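Local coordinates for magnetosome protein MamA (Magnetospirillum gryphiswaldense, PDB 3AS8) that probably serves as a tetratricopeptide-repeat scaffold on the magnetosome, recognising copies of itself and other proteins to build complexes, at residues N106-N111 against L137-N142; F114-A119 against I130-I135; K145-I150 against N171-R176. One frame throughout, in Å; residues are numbered along the deposited sequence. Where two conformers were deposited one is given.

Interaction 1: N106-N111 against L137-N142; sequences NPVNFN and LGLRPN. With SO4 (sulfate ion), chain B.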
loop_
_atom_site.group_PDB
_atom_site.type_symbol
_atom_site.label_atom_id
_atom_site.label_comp_id
_atom_site.label_asym_id
_atom_site.label_seq_id
_atom_site.Cartn_x
_atom_site.Cartn_y
_atom_site.Cartn_z
ATOM N N ASN A 106 9.831 -5.636 -5.774
ATOM C CA ASN A 106 10.355 -5.730 -4.407
ATOM C C ASN A 106 9.736 -6.946 -3.756
ATOM O O ASN A 106 8.725 -6.876 -3.063
ATOM C CB ASN A 106 10.095 -4.491 -3.569
ATOM C CG ASN A 106 10.612 -4.623 -2.118
ATOM O OD1 ASN A 106 11.303 -5.596 -1.716
ATOM N ND2 ASN A 106 10.294 -3.615 -1.332
ATOM N N PRO A 107 10.335 -8.097 -4.043
ATOM C CA PRO A 107 9.725 -9.325 -3.594
ATOM C C PRO A 107 9.844 -9.594 -2.106
ATOM O O PRO A 107 9.274 -10.621 -1.657
ATOM C CB PRO A 107 10.481 -10.404 -4.373
ATOM C CG PRO A 107 11.782 -9.796 -4.784
ATOM C CD PRO A 107 11.404 -8.339 -5.035
ATOM N N VAL A 108 10.528 -8.731 -1.346
ATOM C CA VAL A 108 10.574 -8.924 0.093
ATOM C C VAL A 108 9.637 -8.012 0.873
ATOM O O VAL A 108 9.661 -8.003 2.098
ATOM C CB VAL A 108 12.018 -9.003 0.641
ATOM C CG1 VAL A 108 12.670 -10.319 0.085
ATOM C CG2 VAL A 108 12.911 -7.719 0.327
ATOM N N ASN A 109 8.773 -7.288 0.154
ATOM C CA ASN A 109 7.822 -6.373 0.775
ATOM C C ASN A 109 6.560 -7.157 1.164
ATOM O O ASN A 109 5.739 -7.536 0.305
ATOM C CB ASN A 109 7.505 -5.202 -0.154
ATOM C CG ASN A 109 6.675 -4.177 0.488
ATOM O OD1 ASN A 109 5.798 -4.493 1.279
ATOM N ND2 ASN A 109 6.961 -2.878 0.184
ATOM N N PHE A 110 6.445 -7.450 2.450
ATOM C CA PHE A 110 5.356 -8.271 2.969
ATOM C C PHE A 110 3.997 -7.574 2.839
ATOM O O PHE A 110 3.077 -8.156 2.342
ATOM C CB PHE A 110 5.601 -8.630 4.428
ATOM C CG PHE A 110 4.416 -9.300 5.105
ATOM C CD1 PHE A 110 4.265 -10.682 5.069
ATOM C CD2 PHE A 110 3.458 -8.545 5.767
ATOM C CE1 PHE A 110 3.185 -11.260 5.710
ATOM C CE2 PHE A 110 2.353 -9.133 6.387
ATOM C CZ PHE A 110 2.225 -10.458 6.351
ATOM N N ASN A 111 3.884 -6.336 3.318
ATOM C CA ASN A 111 2.652 -5.593 3.273
ATOM C C ASN A 111 2.085 -5.537 1.877
ATOM O O ASN A 111 0.907 -5.706 1.702
ATOM C CB ASN A 111 2.754 -4.173 3.876
ATOM C CG ASN A 111 1.399 -3.570 4.161
ATOM O OD1 ASN A 111 0.531 -4.241 4.716
ATOM N ND2 ASN A 111 1.172 -2.341 3.699
ATOM N N LEU A 137 3.237 -15.510 3.398
ATOM C CA LEU A 137 3.561 -16.401 4.495
ATOM C C LEU A 137 5.007 -16.861 4.378
ATOM O O LEU A 137 5.701 -17.035 5.379
ATOM C CB LEU A 137 2.634 -17.604 4.455
ATOM C CG LEU A 137 1.787 -18.047 5.606
ATOM C CD1 LEU A 137 1.740 -19.581 5.464
ATOM C CD2 LEU A 137 2.146 -17.606 7.023
ATOM N N GLY A 138 5.503 -17.048 3.147
ATOM C CA GLY A 138 6.944 -17.368 3.012
ATOM C C GLY A 138 7.821 -16.292 3.620
ATOM O O GLY A 138 8.887 -16.584 4.156
ATOM N N LEU A 139 7.393 -15.031 3.465
ATOM C CA LEU A 139 8.118 -13.881 4.002
ATOM C C LEU A 139 8.056 -13.794 5.541
ATOM O O LEU A 139 9.061 -13.389 6.190
ATOM C CB LEU A 139 7.592 -12.594 3.320
ATOM C CG LEU A 139 7.905 -12.427 1.825
ATOM C CD1 LEU A 139 7.201 -11.124 1.269
ATOM C CD2 LEU A 139 9.432 -12.296 1.676
ATOM N N ARG A 140 6.879 -14.120 6.118
ATOM C CA ARG A 140 6.689 -14.045 7.560
ATOM C C ARG A 140 5.805 -15.195 7.982
ATOM O O ARG A 140 4.591 -15.039 8.086
ATOM C CB ARG A 140 6.008 -12.766 8.007
ATOM C CG ARG A 140 6.755 -11.472 7.724
ATOM C CD ARG A 140 6.077 -10.347 8.411
ATOM N NE ARG A 140 6.631 -9.048 8.015
ATOM C CZ ARG A 140 6.012 -7.886 8.209
ATOM N NH1 ARG A 140 4.881 -7.826 8.889
ATOM N NH2 ARG A 140 6.592 -6.773 7.827
ATOM N N PRO A 141 6.419 -16.345 8.246
ATOM C CA PRO A 141 5.653 -17.532 8.460
ATOM C C PRO A 141 4.945 -17.552 9.813
ATOM O O PRO A 141 4.201 -18.497 10.058
ATOM C CB PRO A 141 6.710 -18.647 8.495
ATOM C CG PRO A 141 7.905 -18.108 7.879
ATOM C CD PRO A 141 7.852 -16.622 7.941
ATOM N N ASN A 142 5.302 -16.615 10.673
ATOM C CA ASN A 142 4.667 -16.557 11.982
ATOM C C ASN A 142 3.537 -15.489 12.039
ATOM O O ASN A 142 2.975 -15.227 13.109
ATOM C CB ASN A 142 5.694 -16.432 13.142
ATOM C CG ASN A 142 6.359 -17.758 13.484
ATOM O OD1 ASN A 142 6.154 -18.793 12.813
ATOM N ND2 ASN A 142 7.165 -17.746 14.552
HETATM S S SO4 B . 3.630 -4.243 8.182
HETATM O O1 SO4 B . 3.581 -3.723 9.568
HETATM O O2 SO4 B . 3.058 -5.617 8.185
HETATM O O3 SO4 B . 2.856 -3.334 7.332
HETATM O O4 SO4 B . 4.981 -4.313 7.621
#

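Interaction 2: F114-A119 against I130-I135; sequences FRLGVA and IDSFKI. With SO4 (sulfate ion), chain C.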
loop_
_atom_site.group_PDB
_atom_site.type_symbol
_atom_site.label_atom_id
_atom_site.label_comp_id
_atom_site.label_asym_id
_atom_site.label_seq_id
_atom_site.Cartn_x
_atom_site.Cartn_y
_atom_site.Cartn_z
ATOM N N PHE A 114 0.648 -8.931 1.013
ATOM C CA PHE A 114 -0.544 -9.125 1.859
ATOM C C PHE A 114 -1.769 -8.351 1.368
ATOM O O PHE A 114 -2.774 -8.954 1.135
ATOM C CB PHE A 114 -0.261 -8.812 3.276
ATOM C CG PHE A 114 -1.440 -9.043 4.175
ATOM C CD1 PHE A 114 -1.887 -10.339 4.462
ATOM C CD2 PHE A 114 -2.174 -7.982 4.657
ATOM C CE1 PHE A 114 -2.964 -10.536 5.225
ATOM C CE2 PHE A 114 -3.206 -8.167 5.442
ATOM C CZ PHE A 114 -3.651 -9.422 5.734
ATOM N N ARG A 115 -1.603 -7.052 1.077
ATOM C CA ARG A 115 -2.695 -6.223 0.601
ATOM C C ARG A 115 -3.153 -6.608 -0.786
ATOM O O ARG A 115 -4.337 -6.507 -1.095
ATOM C CB ARG A 115 -2.322 -4.712 0.698
ATOM C CG ARG A 115 -1.901 -4.277 2.141
ATOM C CD ARG A 115 -2.993 -4.374 3.107
ATOM N NE ARG A 115 -2.456 -4.139 4.430
ATOM C CZ ARG A 115 -3.113 -4.276 5.569
ATOM N NH1 ARG A 115 -2.461 -4.080 6.713
ATOM N NH2 ARG A 115 -4.414 -4.607 5.578
ATOM N N LEU A 116 -2.238 -7.092 -1.616
ATOM C CA LEU A 116 -2.593 -7.651 -2.885
ATOM C C LEU A 116 -3.524 -8.865 -2.716
ATOM O O LEU A 116 -4.549 -9.009 -3.389
ATOM C CB LEU A 116 -1.355 -8.079 -3.638
ATOM C CG LEU A 116 -1.592 -8.846 -4.962
ATOM C CD1 LEU A 116 -2.490 -8.053 -5.901
ATOM C CD2 LEU A 116 -0.223 -9.237 -5.645
ATOM N N GLY A 117 -3.163 -9.780 -1.820
ATOM C CA GLY A 117 -4.117 -10.814 -1.482
ATOM C C GLY A 117 -5.492 -10.342 -1.022
ATOM O O GLY A 117 -6.517 -10.914 -1.408
ATOM N N VAL A 118 -5.533 -9.342 -0.145
ATOM C CA VAL A 118 -6.768 -8.807 0.342
ATOM C C VAL A 118 -7.578 -8.268 -0.801
ATOM O O VAL A 118 -8.789 -8.443 -0.799
ATOM C CB VAL A 118 -6.595 -7.669 1.408
ATOM C CG1 VAL A 118 -7.940 -7.092 1.838
ATOM C CG2 VAL A 118 -5.929 -8.245 2.700
ATOM N N ALA A 119 -6.929 -7.633 -1.764
ATOM C CA ALA A 119 -7.652 -7.019 -2.873
ATOM C C ALA A 119 -8.294 -8.074 -3.737
ATOM O O ALA A 119 -9.480 -7.944 -4.112
ATOM C CB ALA A 119 -6.721 -6.086 -3.743
ATOM N N ILE A 130 -5.145 -16.613 -2.468
ATOM C CA ILE A 130 -4.469 -17.633 -1.688
ATOM C C ILE A 130 -3.025 -17.784 -2.142
ATOM O O ILE A 130 -2.151 -17.932 -1.304
ATOM C CB ILE A 130 -5.216 -18.924 -1.730
ATOM C CG1 ILE A 130 -6.426 -18.818 -0.846
ATOM C CG2 ILE A 130 -4.341 -20.178 -1.212
ATOM C CD1 ILE A 130 -7.355 -19.931 -0.982
ATOM N N ASP A 131 -2.800 -17.791 -3.432
ATOM C CA ASP A 131 -1.461 -17.750 -4.022
ATOM C C ASP A 131 -0.645 -16.606 -3.395
ATOM O O ASP A 131 0.479 -16.796 -2.915
ATOM C CB ASP A 131 -1.561 -17.550 -5.549
ATOM C CG ASP A 131 -2.027 -18.820 -6.325
ATOM O OD1 ASP A 131 -2.215 -18.668 -7.532
ATOM O OD2 ASP A 131 -2.196 -19.937 -5.762
ATOM N N SER A 132 -1.216 -15.410 -3.362
ATOM C CA SER A 132 -0.509 -14.245 -2.809
ATOM C C SER A 132 -0.292 -14.365 -1.295
ATOM O O SER A 132 0.829 -14.140 -0.801
ATOM C CB SER A 132 -1.265 -12.930 -3.193
ATOM O OG SER A 132 -0.794 -12.506 -4.466
ATOM N N PHE A 133 -1.315 -14.781 -0.556
ATOM C CA PHE A 133 -1.185 -15.073 0.872
ATOM C C PHE A 133 -0.109 -16.117 1.191
ATOM O O PHE A 133 0.672 -15.948 2.108
ATOM C CB PHE A 133 -2.510 -15.492 1.543
ATOM C CG PHE A 133 -3.588 -14.438 1.562
ATOM C CD1 PHE A 133 -3.315 -13.126 1.944
ATOM C CD2 PHE A 133 -4.917 -14.761 1.220
ATOM C CE1 PHE A 133 -4.332 -12.163 1.997
ATOM C CE2 PHE A 133 -5.923 -13.787 1.262
ATOM C CZ PHE A 133 -5.624 -12.478 1.642
ATOM N N LYS A 134 0.006 -17.158 0.373
ATOM C CA LYS A 134 1.093 -18.079 0.552
ATOM C C LYS A 134 2.524 -17.563 0.310
ATOM O O LYS A 134 3.435 -17.961 1.015
ATOM C CB LYS A 134 0.819 -19.321 -0.237
ATOM C CG LYS A 134 -0.346 -20.087 0.424
ATOM C CD LYS A 134 -0.561 -21.474 -0.216
ATOM C CE LYS A 134 -1.756 -22.186 0.461
ATOM N NZ LYS A 134 -1.970 -23.472 -0.203
ATOM N N ILE A 135 2.671 -16.627 -0.600
ATOM C CA ILE A 135 3.913 -15.932 -0.809
ATOM C C ILE A 135 4.221 -15.018 0.355
ATOM O O ILE A 135 5.345 -14.966 0.820
ATOM C CB ILE A 135 3.888 -15.177 -2.153
ATOM C CG1 ILE A 135 3.734 -16.174 -3.307
ATOM C CG2 ILE A 135 5.179 -14.375 -2.353
ATOM C CD1 ILE A 135 3.394 -15.541 -4.685
HETATM S S SO4 C . -5.153 -3.660 9.195
HETATM O O1 SO4 C . -5.106 -2.450 8.364
HETATM O O2 SO4 C . -3.863 -3.865 9.869
HETATM O O3 SO4 C . -6.198 -3.509 10.207
HETATM O O4 SO4 C . -5.507 -4.834 8.394
#

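Interaction 3: K145-I150 against N171-R176; sequences KVHRAI and NELDER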
loop_
_atom_site.group_PDB
_atom_site.type_symbol
_atom_site.label_atom_id
_atom_site.label_comp_id
_atom_site.label_asym_id
_atom_site.label_seq_id
_atom_site.Cartn_x
_atom_site.Cartn_y
_atom_site.Cartn_z
ATOM N N LYS A 145 -2.373 -13.607 10.963
ATOM C CA LYS A 145 -3.395 -12.981 10.138
ATOM C C LYS A 145 -3.327 -13.559 8.724
ATOM O O LYS A 145 -4.314 -13.445 7.966
ATOM C CB LYS A 145 -3.289 -11.428 10.129
ATOM C CG LYS A 145 -2.100 -10.837 9.310
ATOM C CD LYS A 145 -2.073 -9.277 9.379
ATOM C CE LYS A 145 -0.953 -8.716 8.591
ATOM N NZ LYS A 145 -1.018 -7.219 8.468
ATOM N N VAL A 146 -2.152 -14.050 8.288
ATOM C CA VAL A 146 -2.059 -14.529 6.913
ATOM C C VAL A 146 -2.769 -15.908 6.821
ATOM O O VAL A 146 -3.535 -16.191 5.884
ATOM C CB VAL A 146 -0.610 -14.607 6.388
ATOM C CG1 VAL A 146 -0.655 -15.120 4.855
ATOM C CG2 VAL A 146 0.009 -13.279 6.505
ATOM N N HIS A 147 -2.521 -16.786 7.788
ATOM C CA HIS A 147 -3.288 -18.060 7.767
ATOM C C HIS A 147 -4.791 -17.835 7.857
ATOM O O HIS A 147 -5.568 -18.568 7.256
ATOM C CB HIS A 147 -2.865 -18.947 8.906
ATOM C CG HIS A 147 -1.585 -19.687 8.643
ATOM N ND1 HIS A 147 -1.551 -20.838 7.882
ATOM C CD2 HIS A 147 -0.306 -19.463 9.049
ATOM C CE1 HIS A 147 -0.307 -21.288 7.828
ATOM N NE2 HIS A 147 0.467 -20.463 8.523
ATOM N N ARG A 148 -5.191 -16.859 8.665
ATOM C CA ARG A 148 -6.602 -16.520 8.827
ATOM C C ARG A 148 -7.190 -16.051 7.486
ATOM O O ARG A 148 -8.252 -16.483 7.076
ATOM C CB ARG A 148 -6.764 -15.490 9.937
ATOM C CG ARG A 148 -8.180 -15.064 10.245
ATOM C CD ARG A 148 -8.370 -14.650 11.741
ATOM N NE ARG A 148 -7.506 -15.298 12.764
ATOM C CZ ARG A 148 -7.834 -16.327 13.559
ATOM N NH1 ARG A 148 -8.984 -16.964 13.432
ATOM N NH2 ARG A 148 -6.963 -16.774 14.455
ATOM N N ALA A 149 -6.470 -15.190 6.789
ATOM C CA ALA A 149 -6.913 -14.688 5.496
ATOM C C ALA A 149 -7.031 -15.891 4.522
ATOM O O ALA A 149 -7.984 -15.990 3.751
ATOM C CB ALA A 149 -5.920 -13.586 4.934
ATOM N N ILE A 150 -6.104 -16.818 4.589
ATOM C CA ILE A 150 -6.127 -17.964 3.663
ATOM C C ILE A 150 -7.321 -18.870 4.007
ATOM O O ILE A 150 -8.034 -19.339 3.116
ATOM C CB ILE A 150 -4.844 -18.835 3.761
ATOM C CG1 ILE A 150 -3.663 -18.204 3.070
ATOM C CG2 ILE A 150 -5.057 -20.244 3.054
ATOM C CD1 ILE A 150 -2.295 -18.865 3.659
ATOM N N ASN A 171 -4.668 -19.516 15.040
ATOM C CA ASN A 171 -4.895 -19.392 16.482
ATOM C C ASN A 171 -3.594 -19.697 17.236
ATOM O O ASN A 171 -3.302 -19.048 18.218
ATOM C CB ASN A 171 -6.024 -20.342 17.005
ATOM C CG ASN A 171 -7.391 -20.002 16.449
ATOM O OD1 ASN A 171 -7.651 -18.860 16.084
ATOM N ND2 ASN A 171 -8.258 -20.968 16.381
ATOM N N GLU A 172 -2.876 -20.743 16.835
ATOM C CA GLU A 172 -1.580 -21.089 17.459
ATOM C C GLU A 172 -0.595 -19.909 17.351
ATOM O O GLU A 172 0.011 -19.506 18.337
ATOM C CB GLU A 172 -1.053 -22.383 16.854
ATOM C CG GLU A 172 0.336 -22.844 17.221
ATOM C CD GLU A 172 0.659 -24.244 16.604
ATOM O OE1 GLU A 172 0.613 -24.373 15.361
ATOM O OE2 GLU A 172 0.919 -25.218 17.375
ATOM N N LEU A 173 -0.500 -19.318 16.155
ATOM C CA LEU A 173 0.378 -18.181 15.952
ATOM C C LEU A 173 -0.011 -16.891 16.701
ATOM O O LEU A 173 0.886 -16.151 17.156
ATOM C CB LEU A 173 0.545 -17.892 14.434
ATOM C CG LEU A 173 1.201 -19.016 13.621
ATOM C CD1 LEU A 173 1.148 -18.702 12.079
ATOM C CD2 LEU A 173 2.632 -19.258 14.084
ATOM N N ASP A 174 -1.316 -16.582 16.766
ATOM C CA ASP A 174 -1.808 -15.385 17.462
ATOM C C ASP A 174 -1.556 -15.447 18.968
ATOM O O ASP A 174 -1.332 -14.409 19.626
ATOM C CB ASP A 174 -3.318 -15.191 17.224
ATOM C CG ASP A 174 -3.630 -14.573 15.866
ATOM O OD1 ASP A 174 -2.732 -14.155 15.084
ATOM O OD2 ASP A 174 -4.818 -14.501 15.556
ATOM N N GLU A 175 -1.624 -16.655 19.504
ATOM C CA GLU A 175 -1.217 -16.918 20.882
ATOM C C GLU A 175 0.299 -16.635 21.108
ATOM O O GLU A 175 0.678 -15.925 22.060
ATOM C CB GLU A 175 -1.569 -18.366 21.229
ATOM C CG GLU A 175 -1.184 -18.790 22.625
ATOM C CD GLU A 175 -1.988 -19.998 23.090
ATOM O OE1 GLU A 175 -3.234 -19.893 23.172
ATOM O OE2 GLU A 175 -1.366 -21.050 23.384
ATOM N N ARG A 176 1.175 -17.193 20.281
ATOM C CA ARG A 176 2.597 -16.844 20.353
ATOM C C ARG A 176 2.780 -15.305 20.290
ATOM O O ARG A 176 3.340 -14.721 21.206
ATOM C CB ARG A 176 3.422 -17.542 19.249
ATOM C CG ARG A 176 3.100 -19.035 19.023
ATOM C CD ARG A 176 4.317 -19.932 18.820
ATOM N NE ARG A 176 4.852 -19.980 17.453
ATOM C CZ ARG A 176 4.734 -21.016 16.609
ATOM N NH1 ARG A 176 5.277 -20.950 15.402
ATOM N NH2 ARG A 176 4.079 -22.107 16.952
#

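Interaction 1: N106-N111 against L137-N142
Arg140 lies flat on the ring of Phe110. The guanidinium and ring planes are only 9° apart, and their centres are 4.2 Å from each other. The two side chains cross at about a right angle. The arginine chain is extended from CG to NE and runs over one face of the ring. Its CD makes a CH-pi contact, 3.9 Å from the ring centroid. Farther out, NH1 comes to 3.5 Å from CD2 of Phe110. Leu139 approaches the same ring differently. Its CB meets the ring edge, 4.2 Å from CD1 of Phe110. The methyl CD1 of Leu139 turns to the backbone and sits 3.6 Å from Pro107 O. The other methyl, CD2, packs against Val108 CG1, again nearly at a right angle.

The polar end of Arg140 has two partners, Glu143 and a sulfate ion. NH1 forms a salt bridge with Glu143 and also bonds sulfate O2. NH2 bonds sulfate O4 at 2.9 Å. The sulfate is probably from the crystallisation liquor. An alanine in place of Phe110 would probably leave the guanidinium without its flat support and freer to turn.

Residues 106-109 form a type I beta turn. Asn109 then N-caps helix 110-122 through Val112 N. The contact joins the start of this helix to the end of helix 126-139, the two antiparallel helices of a tetratricopeptide hairpin. Helix 144-156 packs alongside, with Lys145 and Val146 touching Phe110.

Interaction 2: F114-A119 against I130-I135
Phe133 has CG anti to its carbonyl carbon (chi1 -64°), and its ring reaches across to the backbone of helix 110-122. Phe114 has CG anti to its own backbone N (chi1 -178°). Its side chain leaves the backbone away from the other helix, but the ring comes back to touch Phe133 with its CD1 and CE1 side. The two CE1 atoms, of Phe114 and Phe133, are 3.9 Å apart. The ring planes stand at 48°, so the pair is neither a stack nor edge-to-face.

Gly117 lies under the Phe133 ring. Its CA is over one face, 4.1 Å from the ring centroid. The tip of the ring, Phe133 CZ, is 3.4 Å from Gly117 C. A CB on Gly117 would point toward helix 126-139 and run into Phe133 CE1. Gly117 and Ser132 also mark the closest backbone approach, with CA atoms 5.2 Å apart. The helix axes come within 8.0 Å and run nearly antiparallel. A glycine on the first helix against an aromatic on the second fits the tetratricopeptide signature and lets the helices pack closely.

Ser132 CB faces Gly117, while its OG lies 3.5 Å from Leu116 CD2. That buried hydroxyl is hydrogen-bonded to Arg113 NH2. Leu116 also packs on helix 92-105, and Phe133 on helix 144-156.

No hydrogen bond links the two segments. The contact rests on van der Waals packing and a CH-pi contact, and the one polar side chain in it, Ser132, has its bond to Arg113.

Interaction 3: K145-I150 against N171-R176
Lys145 opens the first segment at the edge of the contact, its backbone N 4.2 Å from Asp174 OD1. Helices 144-156 and 160-183 pair here as an antiparallel tetratricopeptide hairpin, and their axes approach to 9.3 Å at an angle of 158°. The lysine side chain starts away from helix 160-183 and makes a cation-pi contact with Phe114.

Val146 turns instead to helices 110-122 and 126-139. His147 then points back across the hairpin. Its CD2 meets the methyl CD1 of Leu173 at 3.4 Å, and the two side chains cross at about a right angle. The other side of the imidazole is engaged too, since ND1 is hydrogen-bonded to ND1 of His166.

Arg148 carries the polar part. It leaves the backbone toward helix 160-183, and its chain bends at chi3. In the conformer described, NH2 reaches two acceptors, both near the edge of the guanidinium. One is Asp174 OD2, in a salt bridge whose hydrogen bond is weak and 3.3 Å long. The charge pairing is thus loose. The other bond is short and almost straight: Arg148 NH2 donates a hydrogen bond to Asn171 OD1 at 2.7 Å, with an N-H...O angle of 179°.

Interactions 1 and 2 hold the same two helices, 110-122 and 126-139. Interaction 2 is the buried part of that hairpin. It has no hydrogen bond between its segments and is mostly apolar. Interaction 1 lies at the surface, at the end of the hairpin away from its loop, where a cation joins the packing. Interaction 3 belongs to the next hairpin and is also a surface contact, but there hydrogen bonding and charge pairing do more of the work. Helix 144-156 connects all three. Phe133 of interaction 2 packs on Ala149 and Ile150 of interaction 3, and Leu137 of interaction 1 meets His147. The two hairpins thus meet through Phe133 and Leu137, and the polar bonds of interactions 1 and 3 lie at the surface.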